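Side-chain contacts in endoglucanase, family GH5 (Zobellia galactanivorans, PDB 6GL2), which hydrolyses hemicellulose, probably mixed-linked beta-glucan, as a family 5 glycoside hydrolase: residues Glu53-Gly58 and Asn98-Ile103; Tyr232-Asp237 and Ser281-Asp286; Ala251-Leu256 and Ala295-Glu300; Asp286-Ala291 and Ala332-Lys337. All coordinates share one frame; numbering follows the deposited sequence.

Contact 1: Glu53-Gly58 and Asn98-Ile103; sequences EIAKMG and NEMYVI
The methyl of Ala55 sits at the middle of this contact, with Asn98 and Met100 both lying against it. The apolar packing comes first. Ala55 CB meets Asn98 CB at 3.7 Å and Met100 SD at 3.8 Å, so one small side chain touches both residues. Met100 reaches out nearly straight to its sulfur and then bends at the last torsion (chi3 81°). The bend brings its CE within 4.0 Å of Ile54 CG2, where the two side chains cross at about a right angle. Ile54 and Met100 are both buried. Beyond this pair, Ile54 goes on to Phe59 and Trp326, while Met100 also rests on Leu62 of strand 61-64.

Among the polar groups, Asn98 lays its carbon end and OD1 along Ala55, with OD1 3.7 Å from Ala55 CB. Its ND2 bonds Phe94 O of its own helix 82-96 and also reaches over to Asp52 OD1 of helix 48-57, a polar link just outside the two segments. Within helix 48-57, Lys56 NZ forms a salt bridge of 2.7 Å with Glu53 OE2, meeting it on the syn side, 24° out of the carboxylate plane.

Two chain turns frame the packing. Gly58 with positive phi ends helix 48-57 in a Schellman motif, and Glu99 does the same for helix 82-96, with Met100 N bonded back to Ala95 O. The chain then runs into strand 101-105. A helix resting against the turn that leads from the next helix into its strand is the arrangement of neighbouring units in a TIM barrel.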
loop_
_atom_site.group_PDB
_atom_site.type_symbol
_atom_site.label_atom_id
_atom_site.label_comp_id
_atom_site.label_asym_id
_atom_site.label_seq_id
_atom_site.Cartn_x
_atom_site.Cartn_y
_atom_site.Cartn_z
ATOM N N GLU A 53 -2.018 -5.316 19.230
ATOM C CA GLU A 53 -1.151 -6.461 19.079
ATOM C C GLU A 53 -0.156 -6.268 17.933
ATOM O O GLU A 53 0.999 -6.752 17.976
ATOM C CB GLU A 53 -1.915 -7.712 18.799
ATOM C CG GLU A 53 -2.769 -8.118 19.998
ATOM C CD GLU A 53 -1.965 -8.249 21.295
ATOM O OE1 GLU A 53 -0.866 -8.835 21.257
ATOM O OE2 GLU A 53 -2.435 -7.776 22.351
ATOM N N ILE A 54 -0.576 -5.622 16.864
ATOM C CA ILE A 54 0.324 -5.317 15.709
ATOM C C ILE A 54 1.476 -4.484 16.225
ATOM O O ILE A 54 2.664 -4.713 15.892
ATOM C CB ILE A 54 -0.447 -4.621 14.583
ATOM C CG1 ILE A 54 -1.693 -5.459 14.167
ATOM C CG2 ILE A 54 0.466 -4.394 13.363
ATOM C CD1 ILE A 54 -1.436 -6.867 13.746
ATOM N N ALA A 55 1.203 -3.403 16.994
ATOM C CA ALA A 55 2.239 -2.563 17.535
ATOM C C ALA A 55 3.056 -3.300 18.557
ATOM O O ALA A 55 4.330 -3.099 18.563
ATOM C CB ALA A 55 1.597 -1.333 18.176
ATOM N N LYS A 56 2.521 -4.135 19.405
ATOM C CA LYS A 56 3.309 -4.823 20.422
ATOM C C LYS A 56 4.288 -5.748 19.826
ATOM O O LYS A 56 5.329 -6.005 20.389
ATOM C CB LYS A 56 2.373 -5.578 21.377
ATOM C CG LYS A 56 1.595 -4.668 22.347
ATOM C CD LYS A 56 0.260 -5.198 22.911
ATOM C CE LYS A 56 0.507 -6.325 23.827
ATOM N NZ LYS A 56 -0.783 -6.918 24.363
ATOM N N MET A 57 3.969 -6.320 18.657
ATOM C CA MET A 57 4.860 -7.248 17.915
ATOM C C MET A 57 6.023 -6.494 17.321
ATOM O O MET A 57 7.048 -7.120 17.026
ATOM C CB MET A 57 3.994 -8.042 16.890
ATOM C CG MET A 57 4.790 -8.891 15.936
ATOM S SD MET A 57 5.811 -10.168 16.705
ATOM C CE MET A 57 4.563 -11.417 17.055
ATOM N N GLY A 58 5.908 -5.200 17.153
ATOM C CA GLY A 58 7.021 -4.384 16.694
ATOM C C GLY A 58 6.895 -3.736 15.310
ATOM O O GLY A 58 7.816 -3.118 14.860
ATOM N N ASN A 98 -0.798 4.132 19.119
ATOM C CA ASN A 98 0.213 3.150 19.315
ATOM C C ASN A 98 1.567 3.634 18.810
ATOM O O ASN A 98 2.477 2.820 18.664
ATOM C CB ASN A 98 -0.184 1.811 18.695
ATOM C CG ASN A 98 -1.022 0.959 19.602
ATOM O OD1 ASN A 98 -0.525 0.382 20.606
ATOM N ND2 ASN A 98 -2.303 0.817 19.314
ATOM N N GLU A 99 1.648 4.908 18.451
ATOM C CA GLU A 99 2.885 5.482 17.987
ATOM C C GLU A 99 3.281 5.007 16.584
ATOM O O GLU A 99 4.464 5.083 16.231
ATOM C CB GLU A 99 4.035 5.346 19.018
ATOM C CG GLU A 99 3.642 5.937 20.384
ATOM C CD GLU A 99 3.240 7.395 20.216
ATOM O OE1 GLU A 99 4.135 8.212 19.929
ATOM O OE2 GLU A 99 2.059 7.734 20.338
ATOM N N MET A 100 2.359 4.442 15.825
ATOM C CA MET A 100 2.622 3.948 14.475
ATOM C C MET A 100 2.386 5.017 13.425
ATOM O O MET A 100 1.641 5.968 13.610
ATOM C CB MET A 100 1.712 2.757 14.179
ATOM C CG MET A 100 1.874 1.595 15.156
ATOM S SD MET A 100 0.636 0.313 14.877
ATOM C CE MET A 100 1.428 -0.551 13.494
ATOM N N TYR A 101 3.028 4.787 12.286
ATOM C CA TYR A 101 2.682 5.447 11.045
ATOM C C TYR A 101 1.393 4.756 10.504
ATOM O O TYR A 101 1.250 3.549 10.741
ATOM C CB TYR A 101 3.786 5.304 9.992
ATOM C CG TYR A 101 5.028 6.145 10.323
ATOM C CD1 TYR A 101 5.994 5.655 11.157
ATOM C CD2 TYR A 101 5.130 7.388 9.854
ATOM C CE1 TYR A 101 7.119 6.462 11.540
ATOM C CE2 TYR A 101 6.272 8.217 10.155
ATOM C CZ TYR A 101 7.167 7.729 11.027
ATOM O OH TYR A 101 8.253 8.519 11.385
ATOM N N VAL A 102 0.642 5.510 9.733
ATOM C CA VAL A 102 -0.606 4.929 9.161
ATOM C C VAL A 102 -0.619 5.430 7.740
ATOM O O VAL A 102 -0.516 6.628 7.440
ATOM C CB VAL A 102 -1.883 5.407 9.881
ATOM C CG1 VAL A 102 -3.089 4.987 9.067
ATOM C CG2 VAL A 102 -1.914 4.776 11.247
ATOM N N ILE A 103 -0.907 4.496 6.799
ATOM C CA ILE A 103 -1.088 4.851 5.391
ATOM C C ILE A 103 -2.591 4.616 5.073
ATOM O O ILE A 103 -3.087 3.505 5.223
ATOM C CB ILE A 103 -0.223 3.930 4.498
ATOM C CG1 ILE A 103 1.268 4.052 4.755
ATOM C CG2 ILE A 103 -0.550 4.179 3.036
ATOM C CD1 ILE A 103 2.039 2.784 4.366
#

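Contact 2: Tyr232-Asp237 and Ser281-Asp286; sequences YQFCLD and SDNPED
Asn283 ND2 lies against the ring of Phe234, 3.2 Å from CE1, and is held by two acceptors: Ser241 O and a water at 2.9 Å. That water also accepts from Ser281 OG (2.8 Å) and donates to Phe234 O (2.8 Å), so it ties the backbone of one segment to two side chains of the other. It stands over the centre of one face of the Phe234 ring. The amide approaches the ring obliquely, their planes 51° apart. At the other end of the amide, Asn283 OD1 accepts from Ser281 N at 2.8 Å, with the donor 46° out of the carbonyl plane. Both ends of this buried amide are thus used, which should fix its rotation.

Phe234, with CG anti to the backbone N (chi1 179°), also carries its CE1 to 4.1 Å from Asp286 CB. Asp286 OD2 accepts from Trp243 N, and its side chain lies beside Thr242, a residue seen to bind magnesium in this protein, although none is bound here. Trp243 and His290 pack round the same ring. The short helix 232-237, which follows strand 222-227, is in this way bound to the start of helix 284-301, just beyond strand 271-276.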
loop_
_atom_site.group_PDB
_atom_site.type_symbol
_atom_site.label_atom_id
_atom_site.label_comp_id
_atom_site.label_asym_id
_atom_site.label_seq_id
_atom_site.Cartn_x
_atom_site.Cartn_y
_atom_site.Cartn_z
ATOM N N TYR A 232 6.553 -14.875 -7.673
ATOM C CA TYR A 232 5.135 -15.095 -7.631
ATOM C C TYR A 232 4.713 -16.564 -7.612
ATOM O O TYR A 232 3.615 -16.895 -7.163
ATOM C CB TYR A 232 4.444 -14.292 -8.764
ATOM C CG TYR A 232 4.637 -14.912 -10.105
ATOM C CD1 TYR A 232 3.805 -15.937 -10.563
ATOM C CD2 TYR A 232 5.695 -14.514 -10.921
ATOM C CE1 TYR A 232 4.015 -16.506 -11.815
ATOM C CE2 TYR A 232 5.885 -15.066 -12.193
ATOM C CZ TYR A 232 5.043 -16.067 -12.606
ATOM O OH TYR A 232 5.226 -16.663 -13.865
ATOM N N GLN A 233 5.525 -17.430 -8.200
ATOM C CA GLN A 233 5.182 -18.832 -8.226
ATOM C C GLN A 233 5.063 -19.441 -6.806
ATOM O O GLN A 233 4.238 -20.296 -6.556
ATOM C CB GLN A 233 6.285 -19.585 -8.950
ATOM C CG GLN A 233 6.355 -19.241 -10.429
ATOM C CD GLN A 233 7.307 -18.130 -10.763
ATOM O OE1 GLN A 233 7.773 -17.303 -9.923
ATOM N NE2 GLN A 233 7.666 -18.108 -12.081
ATOM N N PHE A 234 5.916 -18.970 -5.923
ATOM C CA PHE A 234 5.925 -19.292 -4.476
ATOM C C PHE A 234 4.904 -18.444 -3.725
ATOM O O PHE A 234 4.143 -18.953 -2.910
ATOM C CB PHE A 234 7.290 -19.052 -3.939
ATOM C CG PHE A 234 7.431 -19.315 -2.487
ATOM C CD1 PHE A 234 7.600 -20.614 -2.013
ATOM C CD2 PHE A 234 7.440 -18.304 -1.501
ATOM C CE1 PHE A 234 7.724 -20.900 -0.664
ATOM C CE2 PHE A 234 7.593 -18.585 -0.172
ATOM C CZ PHE A 234 7.721 -19.883 0.270
ATOM N N CYS A 235 4.836 -17.170 -4.001
ATOM C CA CYS A 235 4.076 -16.247 -3.167
ATOM C C CYS A 235 2.582 -16.185 -3.449
ATOM O O CYS A 235 1.770 -16.023 -2.539
ATOM C CB CYS A 235 4.661 -14.858 -3.210
ATOM S SG CYS A 235 6.289 -14.645 -2.589
ATOM N N LEU A 236 2.240 -16.229 -4.745
ATOM C CA LEU A 236 0.868 -16.070 -5.201
ATOM C C LEU A 236 0.223 -17.297 -5.736
ATOM O O LEU A 236 -0.926 -17.616 -5.344
ATOM C CB LEU A 236 0.798 -14.955 -6.251
ATOM C CG LEU A 236 1.179 -13.532 -5.798
ATOM C CD1 LEU A 236 1.101 -12.522 -6.929
ATOM C CD2 LEU A 236 0.307 -13.121 -4.616
ATOM N N ASP A 237 0.901 -17.977 -6.619
ATOM C CA ASP A 237 0.227 -19.086 -7.317
ATOM C C ASP A 237 0.192 -20.381 -6.535
ATOM O O ASP A 237 -0.704 -21.209 -6.779
ATOM C CB ASP A 237 0.942 -19.398 -8.617
ATOM C CG ASP A 237 0.771 -18.331 -9.634
ATOM O OD1 ASP A 237 -0.059 -17.386 -9.394
ATOM O OD2 ASP A 237 1.484 -18.465 -10.677
ATOM N N SER A 281 1.224 -22.460 1.707
ATOM C CA SER A 281 1.193 -23.653 0.823
ATOM C C SER A 281 1.786 -24.885 1.498
ATOM O O SER A 281 2.712 -25.545 0.954
ATOM C CB SER A 281 2.027 -23.350 -0.420
ATOM O OG SER A 281 1.437 -22.271 -1.150
ATOM N N ASP A 282 1.339 -25.174 2.712
ATOM C CA ASP A 282 1.783 -26.343 3.485
ATOM C C ASP A 282 3.282 -26.323 3.582
ATOM O O ASP A 282 4.011 -27.366 3.461
ATOM C CB ASP A 282 1.268 -27.669 2.887
ATOM C CG ASP A 282 -0.144 -27.886 3.117
ATOM O OD1 ASP A 282 -0.907 -27.179 3.820
ATOM O OD2 ASP A 282 -0.569 -29.001 2.656
ATOM N N ASN A 283 3.849 -25.128 3.830
ATOM C CA ASN A 283 5.256 -24.877 3.690
ATOM C C ASN A 283 5.822 -23.864 4.685
ATOM O O ASN A 283 6.453 -22.871 4.318
ATOM C CB ASN A 283 5.549 -24.427 2.233
ATOM C CG ASN A 283 4.856 -23.125 1.861
ATOM O OD1 ASN A 283 3.899 -22.716 2.504
ATOM N ND2 ASN A 283 5.295 -22.509 0.766
ATOM N N PRO A 284 5.577 -24.092 6.000
ATOM C CA PRO A 284 5.921 -23.074 6.978
ATOM C C PRO A 284 7.387 -22.728 7.023
ATOM O O PRO A 284 7.749 -21.554 7.298
ATOM C CB PRO A 284 5.380 -23.650 8.309
ATOM C CG PRO A 284 5.242 -25.136 8.048
ATOM C CD PRO A 284 4.872 -25.256 6.616
ATOM N N GLU A 285 8.299 -23.715 6.905
ATOM C CA GLU A 285 9.702 -23.402 7.024
ATOM C C GLU A 285 10.218 -22.504 5.869
ATOM O O GLU A 285 10.991 -21.631 6.084
ATOM C CB GLU A 285 10.548 -24.681 7.125
ATOM C CG GLU A 285 10.394 -25.410 8.459
ATOM C CD GLU A 285 9.400 -26.537 8.371
ATOM N N ASP A 286 9.730 -22.805 4.704
ATOM C CA ASP A 286 10.169 -22.022 3.548
ATOM C C ASP A 286 9.497 -20.639 3.554
ATOM O O ASP A 286 10.147 -19.656 3.169
ATOM C CB ASP A 286 10.035 -22.768 2.203
ATOM C CG ASP A 286 11.075 -23.933 1.996
ATOM O OD1 ASP A 286 11.902 -24.271 2.874
ATOM O OD2 ASP A 286 10.951 -24.518 0.895
HETATM O O HOH W 1 3.613 -20.533 -0.626
#

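Contact 3: Ala251-Leu256 and Ala295-Glu300; sequences ALLAEL and ARACAE
Leu253 and Leu256, one turn apart on helix 246-266, both press on the methyl of Ala297. The two short helical segments run in broadly the same direction, 34° apart, and their axes come within 10.5 Å.

The side chains that meet are apolar. Leu256 CD1 meets Ala297 CB at 3.4 Å, tighter than a usual carbon-carbon contact, while Leu253 CD2 touches the same methyl at 3.7 Å. Measured at Ala297 CB, the two leucine methyls arrive from directions about a right angle apart, so the methyl is touched on two adjacent sides. Leu256 holds CG beside its own backbone N and then extends (chi1 -63°, chi2 175°), and this drives CD1 straight at the neighbouring helix. Besides the alanine, that methyl reaches Cys298 N at 4.1 Å and Cys298 SG at 4.2 Å. Leu253 lies nearer the edge of the interface; its flank is also touched by Phe293 and Arg301 of the partner helix.

The charged side chains of the two segments take no part in the packing. Arg296 NE lies 3.4 Å from Glu300 OE2 in the modelled conformer. The oxygen is well out of the guanidinium plane, so the pair is held by charge alone. On helix 246-266, Glu255 OE1 is bonded to Thr205 OG1 and Ser228 OG, and its OE2 makes a salt bridge with Lys258.

Leucine methyls packing on an alanine methyl, the cysteine sulfur and the backbone beside them are consistent with cohesion by van der Waals fit and exclusion of water; the smallness of Ala297 probably lets the leucines come this near.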
loop_
_atom_site.group_PDB
_atom_site.type_symbol
_atom_site.label_atom_id
_atom_site.label_comp_id
_atom_site.label_asym_id
_atom_site.label_seq_id
_atom_site.Cartn_x
_atom_site.Cartn_y
_atom_site.Cartn_z
ATOM N N ALA A 251 17.816 -14.236 -7.383
ATOM C CA ALA A 251 16.719 -13.698 -8.130
ATOM C C ALA A 251 15.961 -12.627 -7.329
ATOM O O ALA A 251 15.626 -11.588 -7.881
ATOM C CB ALA A 251 15.795 -14.756 -8.601
ATOM N N LEU A 252 15.788 -12.843 -6.039
ATOM C CA LEU A 252 15.088 -11.829 -5.220
ATOM C C LEU A 252 15.916 -10.578 -4.993
ATOM O O LEU A 252 15.453 -9.460 -5.098
ATOM C CB LEU A 252 14.660 -12.492 -3.912
ATOM C CG LEU A 252 13.924 -11.622 -2.917
ATOM C CD1 LEU A 252 12.784 -10.770 -3.479
ATOM C CD2 LEU A 252 13.483 -12.449 -1.762
ATOM N N LEU A 253 17.228 -10.744 -4.842
ATOM C CA LEU A 253 18.078 -9.617 -4.672
ATOM C C LEU A 253 18.133 -8.838 -6.022
ATOM O O LEU A 253 18.231 -7.600 -6.020
ATOM C CB LEU A 253 19.500 -9.993 -4.239
ATOM C CG LEU A 253 19.638 -10.579 -2.864
ATOM C CD1 LEU A 253 21.131 -10.717 -2.560
ATOM C CD2 LEU A 253 18.972 -9.626 -1.836
ATOM N N ALA A 254 18.057 -9.525 -7.173
ATOM C CA ALA A 254 18.088 -8.838 -8.446
ATOM C C ALA A 254 16.839 -7.981 -8.599
ATOM O O ALA A 254 16.867 -6.891 -9.114
ATOM C CB ALA A 254 18.167 -9.818 -9.617
ATOM N N GLU A 255 15.677 -8.515 -8.190
ATOM C CA GLU A 255 14.402 -7.748 -8.166
ATOM C C GLU A 255 14.538 -6.492 -7.332
ATOM O O GLU A 255 14.204 -5.382 -7.766
ATOM C CB GLU A 255 13.286 -8.701 -7.671
ATOM C CG GLU A 255 11.952 -8.061 -7.303
ATOM C CD GLU A 255 11.179 -7.594 -8.479
ATOM O OE1 GLU A 255 10.077 -6.971 -8.255
ATOM O OE2 GLU A 255 11.599 -7.736 -9.699
ATOM N N LEU A 256 14.988 -6.677 -6.099
ATOM C CA LEU A 256 15.100 -5.572 -5.176
ATOM C C LEU A 256 16.126 -4.527 -5.666
ATOM O O LEU A 256 16.013 -3.312 -5.463
ATOM C CB LEU A 256 15.348 -5.999 -3.736
ATOM C CG LEU A 256 14.172 -6.826 -3.158
ATOM C CD1 LEU A 256 14.532 -7.339 -1.735
ATOM C CD2 LEU A 256 12.836 -6.083 -3.100
ATOM N N ALA A 295 12.610 -9.448 4.046
ATOM C CA ALA A 295 12.537 -8.303 4.923
ATOM C C ALA A 295 13.978 -7.727 5.156
ATOM O O ALA A 295 14.191 -6.511 5.125
ATOM C CB ALA A 295 11.856 -8.642 6.248
ATOM N N ARG A 296 14.945 -8.609 5.381
ATOM C CA ARG A 296 16.363 -8.219 5.583
ATOM C C ARG A 296 16.838 -7.472 4.318
ATOM O O ARG A 296 17.467 -6.453 4.414
ATOM C CB ARG A 296 17.231 -9.440 5.907
ATOM C CG ARG A 296 18.760 -9.261 5.800
ATOM C CD ARG A 296 19.538 -10.584 6.036
ATOM N NE ARG A 296 20.977 -10.306 6.170
ATOM C CZ ARG A 296 21.626 -10.164 7.332
ATOM N NH1 ARG A 296 21.046 -10.451 8.472
ATOM N NH2 ARG A 296 22.913 -9.844 7.318
ATOM N N ALA A 297 16.505 -8.003 3.140
ATOM C CA ALA A 297 16.969 -7.433 1.872
ATOM C C ALA A 297 16.408 -6.019 1.667
ATOM O O ALA A 297 17.043 -5.081 1.245
ATOM C CB ALA A 297 16.685 -8.322 0.716
ATOM N N CYS A 298 15.130 -5.851 2.081
ATOM C CA CYS A 298 14.535 -4.532 2.043
ATOM C C CYS A 298 15.196 -3.612 3.047
ATOM O O CYS A 298 15.538 -2.467 2.703
ATOM C CB CYS A 298 12.989 -4.620 2.355
ATOM S SG CYS A 298 12.022 -5.265 0.982
ATOM N N ALA A 299 15.369 -4.063 4.287
ATOM C CA ALA A 299 15.954 -3.226 5.324
ATOM C C ALA A 299 17.385 -2.768 4.920
ATOM O O ALA A 299 17.686 -1.585 5.069
ATOM C CB ALA A 299 15.984 -3.960 6.640
ATOM N N GLU A 300 18.166 -3.638 4.311
ATOM C CA GLU A 300 19.531 -3.289 3.859
ATOM C C GLU A 300 19.535 -2.235 2.788
ATOM O O GLU A 300 20.506 -1.481 2.664
ATOM C CB GLU A 300 20.261 -4.552 3.403
ATOM C CG GLU A 300 20.479 -5.428 4.639
ATOM C CD GLU A 300 21.366 -6.621 4.512
ATOM O OE1 GLU A 300 21.619 -7.084 3.382
ATOM O OE2 GLU A 300 21.760 -7.074 5.626
#

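Contact 4: Asp286-Ala291 and Ala332-Lys337; sequences DRLAHA and AEAIVK
Segments 286-291 and 332-337 come nearest at Ala291 and Ala334, whose CA atoms are 6.4 Å apart, close for two helices and consistent with the small size of both residues. The side chains that touch are few and apolar. Ala334 and Ala291 face one another with their CB atoms 4.7 Å apart, and each is met by a branched side chain of the other helix. Over Ala334 comes Leu288, a turn before Ala291: its CD1 rests 3.9 Å from Ala334 CB. With CG turned away from the backbone N (chi1 -178°) and CD1 folded back at the second torsion (chi2 53°), the end of the leucine swings toward the other helix although its base points along the interface.

Beside Ala291, Ile335 offers the CG1 of its longer branch, 4.5 Å from Ala291 CB. That is a looser touch than the leucine makes, and Ile331, a turn earlier, also lies against Ala291. Leu288 extends its own packing to Glu330.

Arg287 and His290 turn to other partners: Arg287 NH2 is bonded to Ser278 O, and His290 NE2 to Phe230 O, with the imidazole edge-to-face with Trp243.

Helix 329-336, at the very end of the chain, lies between two other helices. One flank meets helix 284-301 in this contact, and the other, through Ala332 and Glu333, packs on Met57 of helix 48-57, joining the last helix of the barrel to an early one.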
loop_
_atom_site.group_PDB
_atom_site.type_symbol
_atom_site.label_atom_id
_atom_site.label_comp_id
_atom_site.label_asym_id
_atom_site.label_seq_id
_atom_site.Cartn_x
_atom_site.Cartn_y
_atom_site.Cartn_z
ATOM N N ASP A 286 9.730 -22.805 4.704
ATOM C CA ASP A 286 10.169 -22.022 3.548
ATOM C C ASP A 286 9.497 -20.639 3.554
ATOM O O ASP A 286 10.147 -19.656 3.169
ATOM C CB ASP A 286 10.035 -22.768 2.203
ATOM C CG ASP A 286 11.075 -23.933 1.996
ATOM O OD1 ASP A 286 11.902 -24.271 2.874
ATOM O OD2 ASP A 286 10.951 -24.518 0.895
ATOM N N ARG A 287 8.238 -20.504 3.985
ATOM C CA ARG A 287 7.624 -19.192 4.147
ATOM C C ARG A 287 8.426 -18.334 5.094
ATOM O O ARG A 287 8.627 -17.165 4.918
ATOM C CB ARG A 287 6.187 -19.229 4.626
ATOM C CG ARG A 287 5.188 -19.676 3.650
ATOM C CD ARG A 287 3.838 -19.542 4.322
ATOM N NE ARG A 287 3.153 -18.259 4.384
ATOM C CZ ARG A 287 2.099 -17.956 5.144
ATOM N NH1 ARG A 287 1.820 -18.656 6.193
ATOM N NH2 ARG A 287 1.290 -16.924 4.849
ATOM N N LEU A 288 8.869 -18.937 6.216
ATOM C CA LEU A 288 9.643 -18.248 7.171
ATOM C C LEU A 288 11.012 -17.807 6.615
ATOM O O LEU A 288 11.454 -16.640 6.824
ATOM C CB LEU A 288 9.922 -19.125 8.434
ATOM C CG LEU A 288 10.703 -18.481 9.548
ATOM C CD1 LEU A 288 10.153 -17.129 10.040
ATOM C CD2 LEU A 288 10.883 -19.492 10.712
ATOM N N ALA A 289 11.711 -18.722 5.941
ATOM C CA ALA A 289 12.989 -18.395 5.300
ATOM C C ALA A 289 12.848 -17.255 4.294
ATOM O O ALA A 289 13.634 -16.349 4.274
ATOM C CB ALA A 289 13.592 -19.603 4.582
ATOM N N HIS A 290 11.816 -17.310 3.491
ATOM C CA HIS A 290 11.547 -16.282 2.486
ATOM C C HIS A 290 11.252 -14.934 3.198
ATOM O O HIS A 290 11.791 -13.886 2.816
ATOM C CB HIS A 290 10.342 -16.708 1.653
ATOM C CG HIS A 290 9.901 -15.635 0.725
ATOM N ND1 HIS A 290 8.906 -14.731 1.076
ATOM C CD2 HIS A 290 10.267 -15.336 -0.579
ATOM C CE1 HIS A 290 8.682 -13.969 0.037
ATOM N NE2 HIS A 290 9.596 -14.236 -0.944
ATOM N N ALA A 291 10.413 -14.922 4.268
ATOM C CA ALA A 291 10.085 -13.688 4.980
ATOM C C ALA A 291 11.312 -13.053 5.563
ATOM O O ALA A 291 11.524 -11.821 5.485
ATOM C CB ALA A 291 8.940 -13.939 5.991
ATOM N N ALA A 332 6.064 -12.897 11.659
ATOM C CA ALA A 332 6.029 -11.503 12.129
ATOM C C ALA A 332 7.382 -11.046 12.694
ATOM O O ALA A 332 7.876 -9.980 12.394
ATOM C CB ALA A 332 4.886 -11.274 13.116
ATOM N N GLU A 333 7.911 -11.942 13.524
ATOM C CA GLU A 333 9.184 -11.602 14.187
ATOM C C GLU A 333 10.296 -11.475 13.180
ATOM O O GLU A 333 11.143 -10.603 13.325
ATOM C CB GLU A 333 9.495 -12.652 15.260
ATOM C CG GLU A 333 8.645 -12.454 16.502
ATOM C CD GLU A 333 8.419 -13.720 17.314
ATOM O OE1 GLU A 333 9.175 -14.683 17.095
ATOM O OE2 GLU A 333 7.520 -13.752 18.169
ATOM N N ALA A 334 10.274 -12.279 12.131
ATOM C CA ALA A 334 11.299 -12.226 11.086
ATOM C C ALA A 334 11.230 -10.955 10.307
ATOM O O ALA A 334 12.277 -10.429 9.861
ATOM C CB ALA A 334 11.069 -13.361 10.115
ATOM N N ILE A 335 10.048 -10.374 10.156
ATOM C CA ILE A 335 9.870 -9.130 9.467
ATOM C C ILE A 335 10.298 -7.895 10.278
ATOM O O ILE A 335 10.882 -6.930 9.738
ATOM C CB ILE A 335 8.437 -8.968 8.972
ATOM C CG1 ILE A 335 8.061 -10.065 8.011
ATOM C CG2 ILE A 335 8.234 -7.604 8.280
ATOM C CD1 ILE A 335 6.575 -10.206 7.966
ATOM N N VAL A 336 10.003 -7.915 11.573
ATOM C CA VAL A 336 10.282 -6.747 12.374
ATOM C C VAL A 336 11.702 -6.730 12.973
ATOM O O VAL A 336 12.168 -5.629 13.383
ATOM C CB VAL A 336 9.250 -6.628 13.540
ATOM C CG1 VAL A 336 7.772 -6.520 13.059
ATOM C CG2 VAL A 336 9.301 -7.739 14.492
ATOM N N LYS A 337 12.358 -7.881 13.138
ATOM C CA LYS A 337 13.703 -7.847 13.801
ATOM C C LYS A 337 14.714 -7.063 12.992
ATOM O O LYS A 337 14.598 -6.761 11.803
ATOM C CB LYS A 337 14.209 -9.257 14.036
ATOM C CG LYS A 337 14.520 -9.991 12.775
ATOM C CD LYS A 337 14.931 -11.425 13.068
ATOM C CE LYS A 337 15.555 -12.163 11.913
ATOM N NZ LYS A 337 15.737 -13.619 12.308
#

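In the fold
From the N terminus, contact 1 closes first, round a loop that holds strand 61-64 and helix 82-96. The remaining three share helix 284-301. Contact 2 fastens its beginning to helix 232-237 and closes the chain from 237 to 281, with helix 246-266 and strand 271-276; contact 3 joins its far half to helix 246-266, closing 256 to 295 round the same strand; contact 4 ties it to the C-terminal helix, closing 291 to 332 with strand 304-307. Contact 3 crosses both 2 and 4, which run in series and share Asp286. Met57 and Gly58 meet Val336, bringing the last helix round to an early one, as expected for the helices outside a TIM barrel.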